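Endoribonuclease AbiQ (Lactococcus lactis, PDB 4GLK) cleaves RNA as the toxic endoribonuclease of a type III toxin-antitoxin system, and is neutralised by its cognate antitoxin RNA, AntiQ. Local coordinates at residues A[4-16]-A[93-105]. The protein carries 1 engineered substitution. Numbering follows the deposited sequence.
Sequences RFFTVTDEYIAYL and IPVPDSELIPLPL
Y12 lies against P96, whose CD sits over one face of the phenol, toward its rim, 3.7 Å from the Y12 ring centroid in a CH-pi contact, while L16 CG of its own helix covers the opposite face. With CG anti to the backbone N (chi1 -176°), the tyrosine reaches across to the other chain segment, where its OH donates to P94 O at 2.7 Å, a carbonyl lying at the ring edge, near its plane. Tyrosine suits this place because it offers two apolar faces and a polar end. Beside it, threonine's hydroxyl can donate and accept at once: T9 OG1 donates to E99 OE2 (2.6 Å), on the anti side of that oxygen, and accepts from Y12 N as the N-cap of helix 10-16. The glutamate chain, bent at chi2 (-49°), lays E99 CG on Y12 CB at 3.6 Å; its second oxygen, OE1, takes S98 OG. Strand 4-8 leads into this junction and 100-102 leaves it, an antiparallel pair whose directions differ by 132°, the latter edging the six-stranded sheet of this ToxN/AbiQ toxin. T7 and I101, the hydrogen-bonded pair, put their side chains on one face, V8 and L100 on the opposite one; a water links T7 OG1 to P102 O. V8 CG1 meets V95 CG1 at 3.9 Å, tip to tip. Leucine's methyl can lie flat on an aromatic face, and L100 CD1 does so 3.9 Å from the F6 ring centroid; F47 meets that ring edge-to-face. F5 instead meets L103 through CB and L105 through its ring, with M115 also packing on it.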
loop_
_atom_site.group_PDB
_atom_site.type_symbol
_atom_site.label_atom_id
_atom_site.label_comp_id
_atom_site.label_asym_id
_atom_site.label_seq_id
_atom_site.Cartn_x
_atom_site.Cartn_y
_atom_site.Cartn_z
ATOM N N ARG A 4 9.476 -4.006 3.204
ATOM C CA ARG A 4 10.244 -4.116 1.968
ATOM C C ARG A 4 9.398 -3.669 0.823
ATOM O O ARG A 4 8.180 -3.631 0.959
ATOM C CB ARG A 4 10.571 -5.589 1.699
ATOM C CG ARG A 4 11.823 -6.087 2.310
ATOM C CD ARG A 4 11.496 -7.107 3.342
ATOM N NE ARG A 4 11.120 -8.400 2.776
ATOM C CZ ARG A 4 10.553 -9.366 3.489
ATOM N NH1 ARG A 4 10.280 -9.172 4.773
ATOM N NH2 ARG A 4 10.258 -10.524 2.934
ATOM N N PHE A 5 10.018 -3.501 -0.361
ATOM C CA PHE A 5 9.320 -3.124 -1.586
ATOM C C PHE A 5 8.960 -4.347 -2.391
ATOM O O PHE A 5 9.747 -5.287 -2.518
ATOM C CB PHE A 5 10.153 -2.159 -2.446
ATOM C CG PHE A 5 10.310 -0.744 -1.933
ATOM C CD1 PHE A 5 9.204 0.074 -1.753
ATOM C CD2 PHE A 5 11.571 -0.204 -1.714
ATOM C CE1 PHE A 5 9.350 1.402 -1.351
ATOM C CE2 PHE A 5 11.717 1.114 -1.273
ATOM C CZ PHE A 5 10.602 1.913 -1.103
ATOM N N PHE A 6 7.770 -4.324 -2.960
ATOM C CA PHE A 6 7.303 -5.435 -3.773
ATOM C C PHE A 6 6.500 -4.907 -4.915
ATOM O O PHE A 6 6.030 -3.758 -4.888
ATOM C CB PHE A 6 6.348 -6.333 -2.961
ATOM C CG PHE A 6 6.958 -7.067 -1.795
ATOM C CD1 PHE A 6 7.570 -8.303 -1.973
ATOM C CD2 PHE A 6 6.887 -6.543 -0.515
ATOM C CE1 PHE A 6 8.151 -8.973 -0.892
ATOM C CE2 PHE A 6 7.466 -7.214 0.562
ATOM C CZ PHE A 6 8.075 -8.436 0.369
ATOM N N THR A 7 6.283 -5.794 -5.893
ATOM C CA THR A 7 5.330 -5.614 -6.956
ATOM C C THR A 7 4.427 -6.829 -6.819
ATOM O O THR A 7 4.736 -7.780 -6.083
ATOM C CB THR A 7 5.956 -5.423 -8.361
ATOM O OG1 THR A 7 6.638 -6.600 -8.778
ATOM C CG2 THR A 7 6.846 -4.164 -8.471
ATOM N N VAL A 8 3.279 -6.771 -7.469
ATOM C CA VAL A 8 2.318 -7.860 -7.451
ATOM C C VAL A 8 2.168 -8.301 -8.906
ATOM O O VAL A 8 2.384 -7.481 -9.815
ATOM C CB VAL A 8 0.974 -7.431 -6.784
ATOM C CG1 VAL A 8 0.010 -8.615 -6.665
ATOM C CG2 VAL A 8 1.219 -6.823 -5.401
ATOM N N THR A 9 1.869 -9.600 -9.152
ATOM C CA THR A 9 1.702 -10.067 -10.534
ATOM C C THR A 9 0.516 -9.328 -11.184
ATOM O O THR A 9 -0.509 -9.101 -10.522
ATOM C CB THR A 9 1.467 -11.591 -10.608
ATOM O OG1 THR A 9 0.258 -11.916 -9.942
ATOM C CG2 THR A 9 2.617 -12.413 -10.042
ATOM N N ASP A 10 0.663 -8.964 -12.475
ATOM C CA ASP A 10 -0.360 -8.304 -13.285
ATOM C C ASP A 10 -1.613 -9.166 -13.307
ATOM O O ASP A 10 -2.720 -8.632 -13.252
ATOM C CB ASP A 10 0.168 -8.040 -14.716
ATOM C CG ASP A 10 1.286 -6.986 -14.836
ATOM O OD1 ASP A 10 1.319 -6.046 -14.000
ATOM O OD2 ASP A 10 2.098 -7.079 -15.793
ATOM N N GLU A 11 -1.432 -10.512 -13.290
ATOM C CA GLU A 11 -2.516 -11.500 -13.300
ATOM C C GLU A 11 -3.368 -11.423 -12.030
ATOM O O GLU A 11 -4.593 -11.306 -12.123
ATOM C CB GLU A 11 -1.966 -12.917 -13.546
ATOM C CG GLU A 11 -1.350 -13.104 -14.934
ATOM C CD GLU A 11 0.139 -12.828 -15.114
ATOM O OE1 GLU A 11 0.764 -13.532 -15.941
ATOM O OE2 GLU A 11 0.679 -11.907 -14.455
ATOM N N TYR A 12 -2.721 -11.448 -10.842
ATOM C CA TYR A 12 -3.411 -11.315 -9.566
ATOM C C TYR A 12 -4.120 -9.952 -9.439
ATOM O O TYR A 12 -5.245 -9.902 -8.942
ATOM C CB TYR A 12 -2.443 -11.479 -8.396
ATOM C CG TYR A 12 -3.174 -11.449 -7.079
ATOM C CD1 TYR A 12 -4.114 -12.420 -6.751
ATOM C CD2 TYR A 12 -2.986 -10.392 -6.186
ATOM C CE1 TYR A 12 -4.803 -12.388 -5.544
ATOM C CE2 TYR A 12 -3.675 -10.344 -4.976
ATOM C CZ TYR A 12 -4.582 -11.344 -4.660
ATOM O OH TYR A 12 -5.267 -11.313 -3.481
ATOM N N ILE A 13 -3.460 -8.850 -9.851
ATOM C CA ILE A 13 -4.068 -7.507 -9.802
ATOM C C ILE A 13 -5.304 -7.444 -10.703
ATOM O O ILE A 13 -6.357 -6.979 -10.252
ATOM C CB ILE A 13 -3.020 -6.405 -10.131
ATOM C CG1 ILE A 13 -1.930 -6.343 -9.031
ATOM C CG2 ILE A 13 -3.668 -5.024 -10.374
ATOM C CD1 ILE A 13 -2.377 -5.860 -7.597
ATOM N N ALA A 14 -5.189 -7.959 -11.951
ATOM C CA ALA A 14 -6.298 -7.983 -12.913
ATOM C C ALA A 14 -7.458 -8.781 -12.336
ATOM O O ALA A 14 -8.601 -8.398 -12.541
ATOM C CB ALA A 14 -5.857 -8.574 -14.250
ATOM N N TYR A 15 -7.153 -9.842 -11.562
ATOM C CA TYR A 15 -8.141 -10.681 -10.902
ATOM C C TYR A 15 -8.860 -9.933 -9.766
ATOM O O TYR A 15 -10.083 -10.045 -9.664
ATOM C CB TYR A 15 -7.512 -11.986 -10.426
ATOM C CG TYR A 15 -8.370 -12.790 -9.471
ATOM C CD1 TYR A 15 -9.329 -13.687 -9.949
ATOM C CD2 TYR A 15 -8.165 -12.724 -8.096
ATOM C CE1 TYR A 15 -10.066 -14.488 -9.076
ATOM C CE2 TYR A 15 -8.891 -13.520 -7.217
ATOM C CZ TYR A 15 -9.848 -14.393 -7.709
ATOM O OH TYR A 15 -10.568 -15.146 -6.819
ATOM N N LEU A 16 -8.113 -9.194 -8.905
ATOM C CA LEU A 16 -8.738 -8.428 -7.824
ATOM C C LEU A 16 -9.600 -7.307 -8.389
ATOM O O LEU A 16 -10.666 -7.054 -7.841
ATOM C CB LEU A 16 -7.733 -7.844 -6.822
ATOM C CG LEU A 16 -6.967 -8.789 -5.909
ATOM C CD1 LEU A 16 -6.230 -7.997 -4.853
ATOM C CD2 LEU A 16 -7.886 -9.819 -5.228
ATOM N N ILE A 93 -4.038 -4.178 -0.024
ATOM C CA ILE A 93 -4.628 -5.421 -0.490
ATOM C C ILE A 93 -3.993 -6.644 0.131
ATOM O O ILE A 93 -2.777 -6.655 0.385
ATOM C CB ILE A 93 -4.532 -5.512 -2.069
ATOM C CG1 ILE A 93 -3.072 -5.318 -2.570
ATOM C CG2 ILE A 93 -5.541 -4.564 -2.786
ATOM C CD1 ILE A 93 -2.795 -5.740 -4.041
ATOM N N PRO A 94 -4.775 -7.742 0.269
ATOM C CA PRO A 94 -4.170 -9.007 0.697
ATOM C C PRO A 94 -3.520 -9.661 -0.533
ATOM O O PRO A 94 -4.118 -9.694 -1.621
ATOM C CB PRO A 94 -5.371 -9.804 1.218
ATOM C CG PRO A 94 -6.517 -9.324 0.402
ATOM C CD PRO A 94 -6.219 -7.908 -0.018
ATOM N N VAL A 95 -2.278 -10.132 -0.385
ATOM C CA VAL A 95 -1.570 -10.753 -1.506
ATOM C C VAL A 95 -1.080 -12.142 -1.096
ATOM O O VAL A 95 -0.308 -12.256 -0.134
ATOM C CB VAL A 95 -0.389 -9.880 -2.064
ATOM C CG1 VAL A 95 0.286 -10.565 -3.268
ATOM C CG2 VAL A 95 -0.853 -8.481 -2.442
ATOM N N PRO A 96 -1.484 -13.205 -1.828
ATOM C CA PRO A 96 -0.961 -14.555 -1.506
ATOM C C PRO A 96 0.539 -14.578 -1.780
ATOM O O PRO A 96 1.019 -13.825 -2.627
ATOM C CB PRO A 96 -1.698 -15.468 -2.495
ATOM C CG PRO A 96 -2.828 -14.651 -3.039
ATOM C CD PRO A 96 -2.357 -13.235 -3.015
ATOM N N ASP A 97 1.282 -15.402 -1.041
ATOM C CA ASP A 97 2.733 -15.542 -1.175
ATOM C C ASP A 97 3.225 -15.684 -2.637
ATOM O O ASP A 97 4.255 -15.117 -2.990
ATOM C CB ASP A 97 3.223 -16.735 -0.331
ATOM C CG ASP A 97 3.026 -16.608 1.173
ATOM O OD1 ASP A 97 3.427 -15.560 1.744
ATOM O OD2 ASP A 97 2.515 -17.575 1.789
ATOM N N SER A 98 2.492 -16.444 -3.463
ATOM C CA SER A 98 2.836 -16.732 -4.861
ATOM C C SER A 98 2.826 -15.537 -5.803
ATOM O O SER A 98 3.515 -15.565 -6.831
ATOM C CB SER A 98 1.908 -17.805 -5.418
ATOM O OG SER A 98 0.572 -17.331 -5.456
ATOM N N GLU A 99 2.026 -14.507 -5.482
ATOM C CA GLU A 99 1.846 -13.332 -6.346
ATOM C C GLU A 99 2.702 -12.142 -5.961
ATOM O O GLU A 99 2.695 -11.124 -6.643
ATOM C CB GLU A 99 0.336 -12.986 -6.433
ATOM C CG GLU A 99 -0.538 -14.172 -6.844
ATOM C CD GLU A 99 -0.082 -14.959 -8.064
ATOM O OE1 GLU A 99 0.258 -16.153 -7.902
ATOM O OE2 GLU A 99 -0.063 -14.386 -9.180
ATOM N N LEU A 100 3.471 -12.284 -4.876
ATOM C CA LEU A 100 4.354 -11.244 -4.362
ATOM C C LEU A 100 5.714 -11.276 -5.070
ATOM O O LEU A 100 6.353 -12.319 -5.107
ATOM C CB LEU A 100 4.564 -11.478 -2.871
ATOM C CG LEU A 100 3.904 -10.558 -1.875
ATOM C CD1 LEU A 100 4.784 -10.477 -0.660
ATOM C CD2 LEU A 100 3.606 -9.133 -2.447
ATOM N N ILE A 101 6.166 -10.137 -5.622
ATOM C CA ILE A 101 7.428 -10.102 -6.346
ATOM C C ILE A 101 8.362 -9.097 -5.720
ATOM O O ILE A 101 8.109 -7.900 -5.834
ATOM C CB ILE A 101 7.200 -9.842 -7.867
ATOM C CG1 ILE A 101 6.148 -10.821 -8.452
ATOM C CG2 ILE A 101 8.527 -9.914 -8.639
ATOM C CD1 ILE A 101 5.539 -10.380 -9.771
ATOM N N PRO A 102 9.464 -9.538 -5.078
ATOM C CA PRO A 102 10.396 -8.563 -4.481
ATOM C C PRO A 102 10.902 -7.544 -5.506
ATOM O O PRO A 102 11.121 -7.896 -6.665
ATOM C CB PRO A 102 11.532 -9.442 -3.950
ATOM C CG PRO A 102 10.908 -10.763 -3.733
ATOM C CD PRO A 102 9.921 -10.926 -4.844
ATOM N N LEU A 103 11.022 -6.278 -5.111
ATOM C CA LEU A 103 11.458 -5.271 -6.064
ATOM C C LEU A 103 12.937 -4.917 -5.943
ATOM O O LEU A 103 13.348 -4.300 -4.961
ATOM C CB LEU A 103 10.555 -4.032 -6.046
ATOM C CG LEU A 103 10.978 -2.869 -6.923
ATOM C CD1 LEU A 103 10.480 -3.039 -8.351
ATOM C CD2 LEU A 103 10.484 -1.581 -6.349
ATOM N N PRO A 104 13.741 -5.270 -6.962
ATOM C CA PRO A 104 15.172 -4.929 -6.918
ATOM C C PRO A 104 15.394 -3.456 -7.248
ATOM O O PRO A 104 14.755 -2.914 -8.155
ATOM C CB PRO A 104 15.794 -5.854 -7.982
ATOM C CG PRO A 104 14.672 -6.773 -8.437
ATOM C CD PRO A 104 13.418 -6.017 -8.191
ATOM N N LEU A 105 16.260 -2.797 -6.466
ATOM C CA LEU A 105 16.575 -1.398 -6.694
ATOM C C LEU A 105 17.979 -1.284 -7.209
ATOM O O LEU A 105 18.896 -1.919 -6.679
ATOM C CB LEU A 105 16.446 -0.529 -5.423
ATOM C CG LEU A 105 15.064 -0.350 -4.793
ATOM C CD1 LEU A 105 15.170 0.485 -3.533
ATOM C CD2 LEU A 105 14.077 0.316 -5.762
HETATM O O HOH W 1 9.281 -6.455 -8.841
#